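Local coordinates for protein glyoxylate reductase (Paecilomyces sp. J18, PDB 3WNV) that reduces glyoxylate, probably to glycolate with a nicotinamide cofactor, as a fungal member of the D-isomer specific 2-hydroxyacid dehydrogenase family, at residues Val13-Glu18 / Leu306-Leu311; Ala87-Ile92 / Gln323-Lys328; Arg312-Ile315 / Glu319-Thr322. One frame throughout, in Å; residues are numbered along the deposited sequence.

Contact 1. Residues Val13-Glu18 / Leu306-Leu311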
ATOM      1  N   VAL A  13      11.830 -12.730  -6.223  1.00 11.82           N
ATOM      2  CA  VAL A  13      13.086 -12.041  -6.484  1.00 13.11           C
ATOM      3  C   VAL A  13      14.145 -12.446  -5.489  1.00 16.39           C
ATOM      4  O   VAL A  13      15.296 -12.716  -5.865  1.00 18.89           O
ATOM      5  CB  VAL A  13      12.908 -10.518  -6.401  1.00 17.85           C
ATOM      6  CG1 VAL A  13      14.236  -9.813  -6.726  1.00 15.96           C
ATOM      7  CG2 VAL A  13      11.774 -10.036  -7.309  1.00 21.51           C
ATOM      8  N   HIS A  14      13.774 -12.505  -4.215  1.00 14.14           N
ATOM      9  CA  HIS A  14      14.786 -12.633  -3.166  1.00 14.56           C
ATOM     10  C   HIS A  14      14.790 -13.978  -2.472  1.00 22.09           C
ATOM     11  O   HIS A  14      15.766 -14.310  -1.804  1.00 19.26           O
ATOM     12  CB  HIS A  14      14.605 -11.561  -2.095  1.00 11.95           C
ATOM     13  CG  HIS A  14      14.556 -10.175  -2.638  1.00 15.21           C
ATOM     14  ND1 HIS A  14      15.686  -9.510  -3.062  1.00 17.51           N
ATOM     15  CD2 HIS A  14      13.514  -9.335  -2.845  1.00 15.42           C
ATOM     16  CE1 HIS A  14      15.336  -8.306  -3.497  1.00 20.41           C
ATOM     17  NE2 HIS A  14      14.023  -8.185  -3.393  1.00 14.62           N
ATOM     18  N   ALA A  15      13.703 -14.732  -2.604  1.00 17.56           N
ATOM     19  CA  ALA A  15      13.514 -15.910  -1.769  1.00 17.21           C
ATOM     20  C   ALA A  15      13.295 -17.161  -2.603  1.00 17.02           C
ATOM     21  O   ALA A  15      12.547 -18.061  -2.201  1.00 15.57           O
ATOM     22  CB  ALA A  15      12.376 -15.692  -0.828  1.00 14.99           C
ATOM     23  N   ARG A  16      13.974 -17.223  -3.757  1.00 15.37           N
ATOM     24  CA  ARG A  16      13.841 -18.353  -4.649  1.00 15.52           C
ATOM     25  C   ARG A  16      14.190 -19.661  -3.926  1.00 16.28           C
ATOM     26  O   ARG A  16      13.552 -20.676  -4.155  1.00 17.66           O
ATOM     27  CB  ARG A  16      14.723 -18.190  -5.897  1.00 19.19           C
ATOM     28  CG  ARG A  16      14.166 -17.249  -6.963  1.00 18.76           C
ATOM     29  CD  ARG A  16      12.859 -17.769  -7.638  1.00 21.50           C
ATOM     30  NE  ARG A  16      12.892 -19.157  -8.126  1.00 25.82           N
ATOM     31  CZ  ARG A  16      11.985 -19.688  -8.957  1.00 27.37           C
ATOM     32  NH1 ARG A  16      10.989 -18.962  -9.439  1.00 27.80           N
ATOM     33  NH2 ARG A  16      12.082 -20.944  -9.327  1.00 29.78           N
ATOM     34  N   ALA A  17      15.212 -19.641  -3.064  1.00 19.98           N
ATOM     35  CA  ALA A  17      15.610 -20.852  -2.330  1.00 22.40           C
ATOM     36  C   ALA A  17      14.490 -21.415  -1.474  1.00 20.73           C
ATOM     37  O   ALA A  17      14.294 -22.630  -1.422  1.00 19.43           O
ATOM     38  CB  ALA A  17      16.803 -20.569  -1.468  1.00 19.66           C
ATOM     39  N   GLU A  18      13.756 -20.519  -0.828  1.00 18.92           N
ATOM     40  CA  GLU A  18      12.657 -20.892   0.066  1.00 18.09           C
ATOM     41  C   GLU A  18      11.486 -21.439  -0.740  1.00 16.24           C
ATOM     42  O   GLU A  18      10.786 -22.340  -0.277  1.00 18.24           O
ATOM     43  CB  GLU A  18      12.233 -19.693   0.928  1.00 16.19           C
ATOM     44  CG  GLU A  18      13.228 -19.364   2.086  1.00 24.04           C
ATOM     45  CD  GLU A  18      14.498 -18.617   1.664  1.00 28.27           C
ATOM     46  OE1 GLU A  18      14.618 -18.186   0.491  1.00 23.08           O
ATOM     47  OE2 GLU A  18      15.393 -18.435   2.530  1.00 35.34           O
ATOM     48  N   LEU A 306       7.541 -13.992   4.364  1.00 12.79           N
ATOM     49  CA  LEU A 306       6.250 -14.077   5.049  1.00 12.74           C
ATOM     50  C   LEU A 306       5.205 -14.800   4.206  1.00 11.17           C
ATOM     51  O   LEU A 306       4.469 -15.636   4.710  1.00 12.64           O
ATOM     52  CB  LEU A 306       5.742 -12.674   5.459  1.00 14.92           C
ATOM     53  CG  LEU A 306       4.422 -12.624   6.251  1.00 13.90           C
ATOM     54  CD1 LEU A 306       4.452 -13.509   7.508  1.00 13.05           C
ATOM     55  CD2 LEU A 306       4.173 -11.178   6.597  1.00 16.38           C
ATOM     56  N   VAL A 307       5.153 -14.512   2.908  1.00 10.53           N
ATOM     57  CA  VAL A 307       4.237 -15.233   2.034  1.00 13.25           C
ATOM     58  C   VAL A 307       4.584 -16.716   1.977  1.00 12.42           C
ATOM     59  O   VAL A 307       3.696 -17.583   2.022  1.00 13.33           O
ATOM     60  CB  VAL A 307       4.255 -14.638   0.601  1.00 10.04           C
ATOM     61  CG1 VAL A 307       3.162 -15.290  -0.264  1.00 11.14           C
ATOM     62  CG2 VAL A 307       4.021 -13.130   0.664  1.00 12.53           C
ATOM     63  N   LEU A 308       5.883 -17.028   1.912  1.00 10.88           N
ATOM     64  CA  LEU A 308       6.293 -18.408   1.732  1.00 14.38           C
ATOM     65  C   LEU A 308       6.064 -19.177   3.029  1.00 14.07           C
ATOM     66  O   LEU A 308       5.777 -20.362   2.996  1.00 15.16           O
ATOM     67  CB  LEU A 308       7.739 -18.499   1.224  1.00 15.25           C
ATOM     68  CG  LEU A 308       7.856 -18.030  -0.245  1.00 14.76           C
ATOM     69  CD1 LEU A 308       9.314 -17.730  -0.616  1.00 20.04           C
ATOM     70  CD2 LEU A 308       7.264 -19.052  -1.218  1.00 18.32           C
ATOM     71  N   ASN A 309       6.189 -18.489   4.169  1.00 16.01           N
ATOM     72  CA  ASN A 309       5.889 -19.119   5.452  1.00 16.55           C
ATOM     73  C   ASN A 309       4.398 -19.394   5.634  1.00 13.26           C
ATOM     74  O   ASN A 309       4.021 -20.415   6.213  1.00 17.38           O
ATOM     75  CB  ASN A 309       6.467 -18.289   6.609  1.00 20.39           C
ATOM     76  CG  ASN A 309       7.963 -18.486   6.759  1.00 27.02           C
ATOM     77  OD1 ASN A 309       8.464 -19.561   6.492  1.00 29.92           O
ATOM     78  ND2 ASN A 309       8.682 -17.438   7.157  1.00 32.57           N
ATOM     79  N   ASN A 310       3.559 -18.467   5.170  1.00 13.22           N
ATOM     80  CA  ASN A 310       2.125 -18.727   5.076  1.00 14.13           C
ATOM     81  C   ASN A 310       1.832 -19.949   4.212  1.00 16.87           C
ATOM     82  O   ASN A 310       1.078 -20.811   4.613  1.00 14.68           O
ATOM     83  CB  ASN A 310       1.385 -17.526   4.501  1.00 14.10           C
ATOM     84  CG  ASN A 310       0.970 -16.546   5.563  1.00 18.14           C
ATOM     85  OD1 ASN A 310      -0.019 -16.781   6.282  1.00 15.83           O
ATOM     86  ND2 ASN A 310       1.709 -15.437   5.680  1.00 14.65           N
ATOM     87  N   LEU A 311       2.422 -20.011   3.018  1.00 15.63           N
ATOM     88  CA  LEU A 311       2.268 -21.184   2.160  1.00 19.19           C
ATOM     89  C   LEU A 311       2.652 -22.497   2.821  1.00 17.48           C
ATOM     90  O   LEU A 311       1.946 -23.498   2.729  1.00 16.58           O
ATOM     91  CB  LEU A 311       3.104 -21.016   0.895  1.00 23.34           C
ATOM     92  CG  LEU A 311       2.468 -20.103  -0.115  1.00 30.85           C
ATOM     93  CD1 LEU A 311       3.493 -19.616  -1.143  1.00 36.79           C
ATOM     94  CD2 LEU A 311       1.327 -20.850  -0.763  1.00 29.53           C
TER
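Glu18 and Leu308 bring the two backbones closest, their CA atoms 7.0 Å apart, where the first turn of helix 16-21 meets the long helix 297-317. The contact is helix packing in the domain built on the five-stranded parallel sheet that runs through strands 5-9 and 51-57. One methyl carries it. CD1 of Leu308 packs against Ala15, in van der Waals touch 3.6 Å from its O and 3.7 Å from its CB, and lies 3.8 Å from Glu18 CB. CG of Leu308 is anti to the carbonyl carbon (chi1 -71°), which extends the branch toward helix 16-21, and the same side chain also touches Tyr55 of strand 51-57. The small Ala15, at the N-cap position, suits this close approach, and its O accepts a weak hydrogen bond from Glu18 N. Glu18 lends only its aliphatic root: CB faces the leucine and the carboxylate bends away. One turn before Leu308, Glu304 accepts hydrogen bonds from Val13 N (to OE2) and His14 N (to OE1), and Gln300 OE1 is hydrogen-bonded to His14 NE2. Within helix 297-317, Leu306 O takes two donors from opposite faces of its plane, Asn310 N at 3.0 Å and Asn310 ND2, the latter 48° out of the carbonyl plane.

Contact 2. Residues Ala87-Ile92 / Gln323-Lys328. With SO4 (sulfate ion), chain C.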
ATOM      1  N   ALA A  87       0.769  -5.639   1.639  1.00 11.51           N
ATOM      2  CA  ALA A  87      -0.058  -5.380   2.807  1.00 13.61           C
ATOM      3  C   ALA A  87      -1.447  -4.961   2.320  1.00 12.06           C
ATOM      4  O   ALA A  87      -2.431  -5.140   3.012  1.00 14.10           O
ATOM      5  CB  ALA A  87       0.552  -4.226   3.652  1.00 12.34           C
ATOM      6  N   GLY A  88      -1.503  -4.405   1.118  1.00 12.76           N
ATOM      7  CA  GLY A  88      -2.781  -4.081   0.506  1.00  8.83           C
ATOM      8  C   GLY A  88      -3.137  -5.199  -0.466  1.00 14.60           C
ATOM      9  O   GLY A  88      -2.257  -5.755  -1.120  1.00 13.68           O
ATOM     10  N   TYR A  89      -4.422  -5.516  -0.566  1.00 13.65           N
ATOM     11  CA  TYR A  89      -4.872  -6.600  -1.474  1.00 11.42           C
ATOM     12  C   TYR A  89      -6.185  -6.223  -2.146  1.00 14.69           C
ATOM     13  O   TYR A  89      -7.096  -7.038  -2.248  1.00 14.20           O
ATOM     14  CB  TYR A  89      -4.985  -7.921  -0.709  1.00 14.83           C
ATOM     15  CG  TYR A  89      -5.606  -7.784   0.671  1.00 12.69           C
ATOM     16  CD1 TYR A  89      -4.817  -7.481   1.784  1.00 16.54           C
ATOM     17  CD2 TYR A  89      -6.987  -7.937   0.857  1.00 13.72           C
ATOM     18  CE1 TYR A  89      -5.365  -7.368   3.041  1.00 17.61           C
ATOM     19  CE2 TYR A  89      -7.545  -7.835   2.112  1.00 19.10           C
ATOM     20  CZ  TYR A  89      -6.740  -7.517   3.193  1.00 23.08           C
ATOM     21  OH  TYR A  89      -7.328  -7.397   4.424  1.00 25.82           O
ATOM     22  N   ASP A  90      -6.295  -4.967  -2.584  1.00 15.62           N
ATOM     23  CA  ASP A  90      -7.551  -4.499  -3.140  1.00 17.05           C
ATOM     24  C   ASP A  90      -7.700  -5.073  -4.541  1.00 18.11           C
ATOM     25  O   ASP A  90      -8.747  -4.904  -5.178  1.00 22.77           O
ATOM     26  CB  ASP A  90      -7.641  -2.955  -3.095  1.00 15.38           C
ATOM     27  CG  ASP A  90      -6.455  -2.286  -3.733  1.00 18.85           C
ATOM     28  OD1 ASP A  90      -6.439  -2.128  -4.977  1.00 23.01           O
ATOM     29  OD2 ASP A  90      -5.525  -1.903  -2.998  1.00 17.14           O
ATOM     30  N   ASN A  91      -6.685  -5.823  -5.011  1.00 14.58           N
ATOM     31  CA  ASN A  91      -6.839  -6.562  -6.288  1.00 14.20           C
ATOM     32  C   ASN A  91      -7.271  -8.042  -6.111  1.00 17.05           C
ATOM     33  O   ASN A  91      -7.259  -8.851  -7.056  1.00 16.21           O
ATOM     34  CB  ASN A  91      -5.563  -6.467  -7.120  1.00 12.58           C
ATOM     35  CG  ASN A  91      -4.345  -6.780  -6.312  1.00 14.46           C
ATOM     36  OD1 ASN A  91      -4.411  -7.553  -5.326  1.00 17.01           O
ATOM     37  ND2 ASN A  91      -3.235  -6.140  -6.660  1.00 14.51           N
ATOM     38  N   ILE A  92      -7.663  -8.401  -4.891  1.00 15.71           N
ATOM     39  CA  ILE A  92      -8.307  -9.697  -4.662  1.00 13.20           C
ATOM     40  C   ILE A  92      -9.724  -9.458  -4.124  1.00 14.27           C
ATOM     41  O   ILE A  92      -9.913  -8.674  -3.184  1.00 17.39           O
ATOM     42  CB  ILE A  92      -7.564 -10.494  -3.613  1.00 16.65           C
ATOM     43  CG1 ILE A  92      -6.097 -10.615  -3.991  1.00 15.48           C
ATOM     44  CG2 ILE A  92      -8.232 -11.871  -3.392  1.00 14.33           C
ATOM     45  CD1 ILE A  92      -5.271 -11.389  -2.959  1.00 21.14           C
ATOM     46  N   GLN A 323      -3.701 -14.525   7.871  1.00 16.89           N
ATOM     47  CA  GLN A 323      -4.974 -14.508   7.120  1.00 13.82           C
ATOM     48  C   GLN A 323      -5.601 -13.117   7.176  1.00 16.65           C
ATOM     49  O   GLN A 323      -5.558 -12.452   8.218  1.00 20.06           O
ATOM     50  CB  GLN A 323      -5.935 -15.518   7.700  1.00 16.20           C
ATOM     51  CG  GLN A 323      -7.219 -15.660   6.863  1.00 20.21           C
ATOM     52  CD  GLN A 323      -8.093 -16.828   7.300  1.00 21.04           C
ATOM     53  OE1 GLN A 323      -8.008 -17.294   8.435  1.00 27.21           O
ATOM     54  NE2 GLN A 323      -8.946 -17.309   6.392  1.00 18.55           N
ATOM     55  N   VAL A 324      -6.138 -12.653   6.047  1.00 13.90           N
ATOM     56  CA  VAL A 324      -6.746 -11.316   5.974  1.00 15.50           C
ATOM     57  C   VAL A 324      -7.879 -11.158   7.013  1.00 21.59           C
ATOM     58  O   VAL A 324      -8.630 -12.095   7.265  1.00 21.75           O
ATOM     59  CB  VAL A 324      -7.247 -11.011   4.563  1.00 14.82           C
ATOM     60  CG1 VAL A 324      -6.062 -10.950   3.570  1.00 15.62           C
ATOM     61  CG2 VAL A 324      -8.322 -12.032   4.103  1.00 18.60           C
ATOM     62  N   PRO A 325      -7.983  -9.959   7.648  1.00 24.30           N
ATOM     63  CA  PRO A 325      -8.956  -9.772   8.735  1.00 23.02           C
ATOM     64  C   PRO A 325     -10.408  -9.983   8.274  1.00 17.26           C
ATOM     65  O   PRO A 325     -11.223 -10.432   9.069  1.00 19.52           O
ATOM     66  CB  PRO A 325      -8.722  -8.311   9.189  1.00 23.82           C
ATOM     67  CG  PRO A 325      -7.909  -7.667   8.088  1.00 25.58           C
ATOM     68  CD  PRO A 325      -7.095  -8.798   7.493  1.00 24.46           C
ATOM     69  N   GLU A 326     -10.720  -9.692   7.015  1.00 16.97           N
ATOM     70  CA  GLU A 326     -12.069 -10.031   6.509  1.00 24.40           C
ATOM     71  C   GLU A 326     -12.515 -11.467   6.766  1.00 26.56           C
ATOM     72  O   GLU A 326     -13.704 -11.720   7.005  1.00 27.52           O
ATOM     73  CB  GLU A 326     -12.204  -9.737   5.018  1.00 23.75           C
ATOM     74  CG  GLU A 326     -12.071  -8.287   4.674  1.00 25.18           C
ATOM     75  CD  GLU A 326     -10.625  -7.861   4.493  1.00 30.57           C
ATOM     76  OE1 GLU A 326      -9.721  -8.523   5.031  1.00 24.42           O
ATOM     77  OE2 GLU A 326     -10.390  -6.853   3.809  1.00 37.04           O
ATOM     78  N   GLN A 327     -11.584 -12.420   6.728  1.00 20.79           N
ATOM     79  CA  GLN A 327     -11.980 -13.812   6.870  1.00 27.06           C
ATOM     80  C   GLN A 327     -11.740 -14.290   8.282  1.00 31.45           C
ATOM     81  O   GLN A 327     -12.087 -15.408   8.622  1.00 30.15           O
ATOM     82  CB  GLN A 327     -11.200 -14.724   5.905  1.00 20.98           C
ATOM     83  CG  GLN A 327     -11.350 -14.371   4.422  1.00 19.10           C
ATOM     84  CD  GLN A 327     -10.647 -15.377   3.531  1.00 20.62           C
ATOM     85  OE1 GLN A 327      -9.543 -15.825   3.856  1.00 16.48           O
ATOM     86  NE2 GLN A 327     -11.300 -15.774   2.420  1.00 20.52           N
ATOM     87  N   LYS A 328     -11.143 -13.446   9.109  1.00 39.44           N
ATOM     88  CA  LYS A 328     -10.620 -13.909  10.389  1.00 46.27           C
ATOM     89  C   LYS A 328     -11.440 -13.392  11.574  1.00 50.02           C
ATOM     90  O   LYS A 328     -12.676 -13.343  11.529  1.00 49.93           O
ATOM     91  CB  LYS A 328      -9.146 -13.487  10.511  1.00 48.10           C
ATOM     92  CG  LYS A 328      -8.286 -14.309  11.478  1.00 48.60           C
ATOM     93  CD  LYS A 328      -6.843 -13.789  11.445  1.00 49.78           C
ATOM     94  CE  LYS A 328      -5.987 -14.369  12.567  1.00 50.75           C
ATOM     95  NZ  LYS A 328      -4.520 -14.064  12.400  1.00 48.89           N
TER
HETATM   96  S   SO4 C 401       1.525  -2.696  -0.448  1.00 28.67           S
HETATM   97  O1  SO4 C 401       1.284  -1.323  -0.855  1.00 39.05           O
HETATM   98  O2  SO4 C 401       1.695  -2.811   0.998  1.00 30.42           O
HETATM   99  O3  SO4 C 401       0.292  -3.460  -0.799  1.00 21.65           O
HETATM  100  O4  SO4 C 401       2.717  -3.211  -1.093  1.00 32.86           O
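The loop after strand 81-85, which binds a sulfate ion through its backbone, is backed here by the C-terminal tail. Tyr89 makes the whole contact from the loop side. Its CG sits between the backbone N and the carbonyl carbon (chi1 42°), which sends the ring toward Val324, Pro325 and Glu326. Val324 CG1 lies over one ring face in a CH-pi contact, 3.7 Å from the centroid and 18° off the normal; a branched aliphatic residue suits a spot that touches both this ring and Val94 of helix 94-99. Pro325 CD packs obliquely against the hydroxyl oxygen, 3.4 Å from Tyr89 OH. At the ring edge the hydroxyl donates to Glu326, OH to OE1 2.7 Å, using the syn lone pair of that oxygen, with the carboxylate turned 64° from the ring plane. Close by in sequence, Ala87 N bonds sulfate O2 at 3.0 Å and Gly88 N bonds O3 at 2.8 Å, with Gly88 having no side chain beside the anion; Arg244 NH2 is a further donor. The ion probably comes from the crystallisation liquor, but its place is consistent with that of the substrate carboxylate in relatives. The phenol-carboxylate bond would be strengthened by the negative charge of Glu326. Together with the valine over the face, this bond holds the ring's direction beside the sulfate site.

Contact 3. Residues Arg312-Ile315 / Glu319-Thr322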
ATOM      1  N   ARG A 312       3.801 -22.509   3.463  1.00 15.60           N
ATOM      2  CA  ARG A 312       4.289 -23.718   4.096  1.00 18.50           C
ATOM      3  C   ARG A 312       3.349 -24.140   5.227  1.00 20.39           C
ATOM      4  O   ARG A 312       3.021 -25.327   5.370  1.00 20.43           O
ATOM      5  CB  ARG A 312       5.721 -23.505   4.608  1.00 15.62           C
ATOM      6  CG  ARG A 312       6.259 -24.715   5.350  1.00 22.01           C
ATOM      7  CD  ARG A 312       7.678 -24.460   5.820  1.00 27.54           C
ATOM      8  NE  ARG A 312       8.638 -24.471   4.713  1.00 32.81           N
ATOM      9  CZ  ARG A 312       9.164 -25.592   4.210  1.00 34.91           C
ATOM     10  NH1 ARG A 312       8.801 -26.765   4.710  1.00 36.07           N
ATOM     11  NH2 ARG A 312      10.045 -25.550   3.211  1.00 29.99           N
ATOM     12  N   SER A 313       2.879 -23.165   5.996  1.00 19.30           N
ATOM     13  CA  SER A 313       1.928 -23.452   7.072  1.00 24.09           C
ATOM     14  C   SER A 313       0.631 -24.017   6.502  1.00 19.01           C
ATOM     15  O   SER A 313       0.054 -24.962   7.046  1.00 19.57           O
ATOM     16  CB  SER A 313       1.626 -22.165   7.844  1.00 25.09           C
ATOM     17  OG  SER A 313       0.822 -22.445   8.981  1.00 30.72           O
ATOM     18  N   ALA A 314       0.183 -23.448   5.395  1.00 20.72           N
ATOM     19  CA  ALA A 314      -1.069 -23.894   4.773  1.00 19.74           C
ATOM     20  C   ALA A 314      -0.970 -25.353   4.333  1.00 19.52           C
ATOM     21  O   ALA A 314      -1.831 -26.187   4.647  1.00 20.21           O
ATOM     22  CB  ALA A 314      -1.402 -23.017   3.607  1.00 15.00           C
ATOM     23  N   ILE A 315       0.097 -25.654   3.610  1.00 18.05           N
ATOM     24  CA  ILE A 315       0.379 -27.010   3.146  1.00 18.50           C
ATOM     25  C   ILE A 315       0.586 -28.002   4.293  1.00 21.45           C
ATOM     26  O   ILE A 315       0.015 -29.078   4.281  1.00 23.91           O
ATOM     27  CB  ILE A 315       1.600 -27.005   2.181  1.00 22.71           C
ATOM     28  CG1 ILE A 315       1.270 -26.177   0.933  1.00 19.41           C
ATOM     29  CG2 ILE A 315       1.990 -28.455   1.786  1.00 23.10           C
ATOM     30  CD1 ILE A 315       2.499 -25.765   0.161  1.00 22.83           C
ATOM     31  N   GLU A 319      -3.303 -24.193   7.907  1.00 26.90           N
ATOM     32  CA  GLU A 319      -3.629 -22.890   8.462  1.00 30.93           C
ATOM     33  C   GLU A 319      -2.659 -21.807   7.997  1.00 24.24           C
ATOM     34  O   GLU A 319      -1.509 -22.079   7.676  1.00 22.42           O
ATOM     35  CB  GLU A 319      -3.723 -22.953   9.991  1.00 39.07           C
ATOM     36  CG  GLU A 319      -2.412 -23.210  10.691  1.00 43.39           C
ATOM     37  CD  GLU A 319      -2.565 -24.187  11.833  1.00 54.03           C
ATOM     38  OE1 GLU A 319      -3.505 -25.011  11.777  1.00 60.44           O
ATOM     39  OE2 GLU A 319      -1.737 -24.146  12.770  1.00 55.29           O
ATOM     40  N   LEU A 320      -3.149 -20.578   7.945  1.00 23.43           N
ATOM     41  CA  LEU A 320      -2.337 -19.439   7.567  1.00 20.18           C
ATOM     42  C   LEU A 320      -1.729 -18.738   8.793  1.00 24.37           C
ATOM     43  O   LEU A 320      -2.193 -18.910   9.925  1.00 25.73           O
ATOM     44  CB  LEU A 320      -3.175 -18.451   6.751  1.00 18.65           C
ATOM     45  CG  LEU A 320      -3.662 -18.931   5.389  1.00 21.32           C
ATOM     46  CD1 LEU A 320      -4.701 -17.944   4.803  1.00 16.15           C
ATOM     47  CD2 LEU A 320      -2.483 -19.120   4.419  1.00 20.36           C
ATOM     48  N   LEU A 321      -0.688 -17.953   8.557  1.00 21.12           N
ATOM     49  CA  LEU A 321      -0.062 -17.165   9.607  1.00 20.07           C
ATOM     50  C   LEU A 321      -0.682 -15.774   9.685  1.00 21.63           C
ATOM     51  O   LEU A 321      -0.953 -15.266  10.775  1.00 22.07           O
ATOM     52  CB  LEU A 321       1.441 -17.044   9.343  1.00 20.97           C
ATOM     53  CG  LEU A 321       2.182 -18.366   9.243  1.00 24.23           C
ATOM     54  CD1 LEU A 321       3.683 -18.097   9.184  1.00 24.27           C
ATOM     55  CD2 LEU A 321       1.847 -19.240  10.425  1.00 26.02           C
ATOM     56  N   THR A 322      -0.893 -15.150   8.524  1.00 17.27           N
ATOM     57  CA  THR A 322      -1.470 -13.819   8.453  1.00 18.84           C
ATOM     58  C   THR A 322      -2.699 -13.744   7.535  1.00 14.86           C
ATOM     59  O   THR A 322      -2.723 -12.982   6.551  1.00 17.62           O
ATOM     60  CB  THR A 322      -0.471 -12.794   7.960  1.00 19.97           C
ATOM     61  OG1 THR A 322       0.130 -13.234   6.724  1.00 18.13           O
ATOM     62  CG2 THR A 322       0.619 -12.567   9.013  1.00 22.41           C
TER
HETATM   63  O   HOH W   1       0.697 -22.620  11.866  1.00 49.35           O
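Ser313 and Glu319 close the chain on itself at the C-terminal end of helix 297-317, which packs on the five-stranded parallel sheet; the chain turns back there to run beside strand 103-105, and Thr322 makes backbone hydrogen bonds with Ser106 just past that strand. The polar core is one direct bond: Ser313 OG donates to the backbone O of Glu319 at 2.7 Å. The hydroxyl stands above the carbonyl plane, 44° out of it, with a C=O...OG angle of 136°. With OG turned opposite its own backbone N (chi1 -174°), the serine projects from the helix surface toward the returning segment, and serine suits the place because its short arm meets a backbone oxygen without pushing the segments apart.

A second polar link runs through water. One water molecule donates both to Ser313 OG, at 2.9 Å, and to Glu319 OE2, at 3.0 Å. The glutamate chain bends at chi2, which brings the carboxylate round to this water, while its CG passes 3.7 Å from Ser313 OG.

Leu321 lays CD2 alongside the serine, nearest its OG at 3.7 Å. The apolar packing is separate: Leu320 CD2 meets the methyl of Ala314, CB to CD2 4.1 Å. Leu320 goes on to touch Tyr81 and Cys83 of strand 81-85, and Ala314 also meets Tyr81, so both residues lie against that strand.

Ser313 OG thus donates a hydrogen bond to the Glu319 carbonyl and accepts one from the water. A single hydroxyl therefore satisfies a backbone oxygen past the helix end and, through the water, ties in a carboxylate at the protein surface.

From the N terminus, segment 13-18 comes first and is separated by almost the whole chain from its partner, 306-311, which closes contact 1. Segment 87-92 lies inside that loop, but its partner, 323-328, comes after it, so contacts 1 and 2 cross; the sequence between includes the NAD-binding region. Contact 3, 312-315 with 319-322, is a short closure nested within contact 2 and in series after contact 1. Contacts 1 and 3 share helix 297-317 and touch where Asn310 OD1 meets Leu321 N at 2.6 Å, a probable hydrogen bond. Together they join the N-terminal helix, the last helix, its returning tail and the loop after strand 81-85.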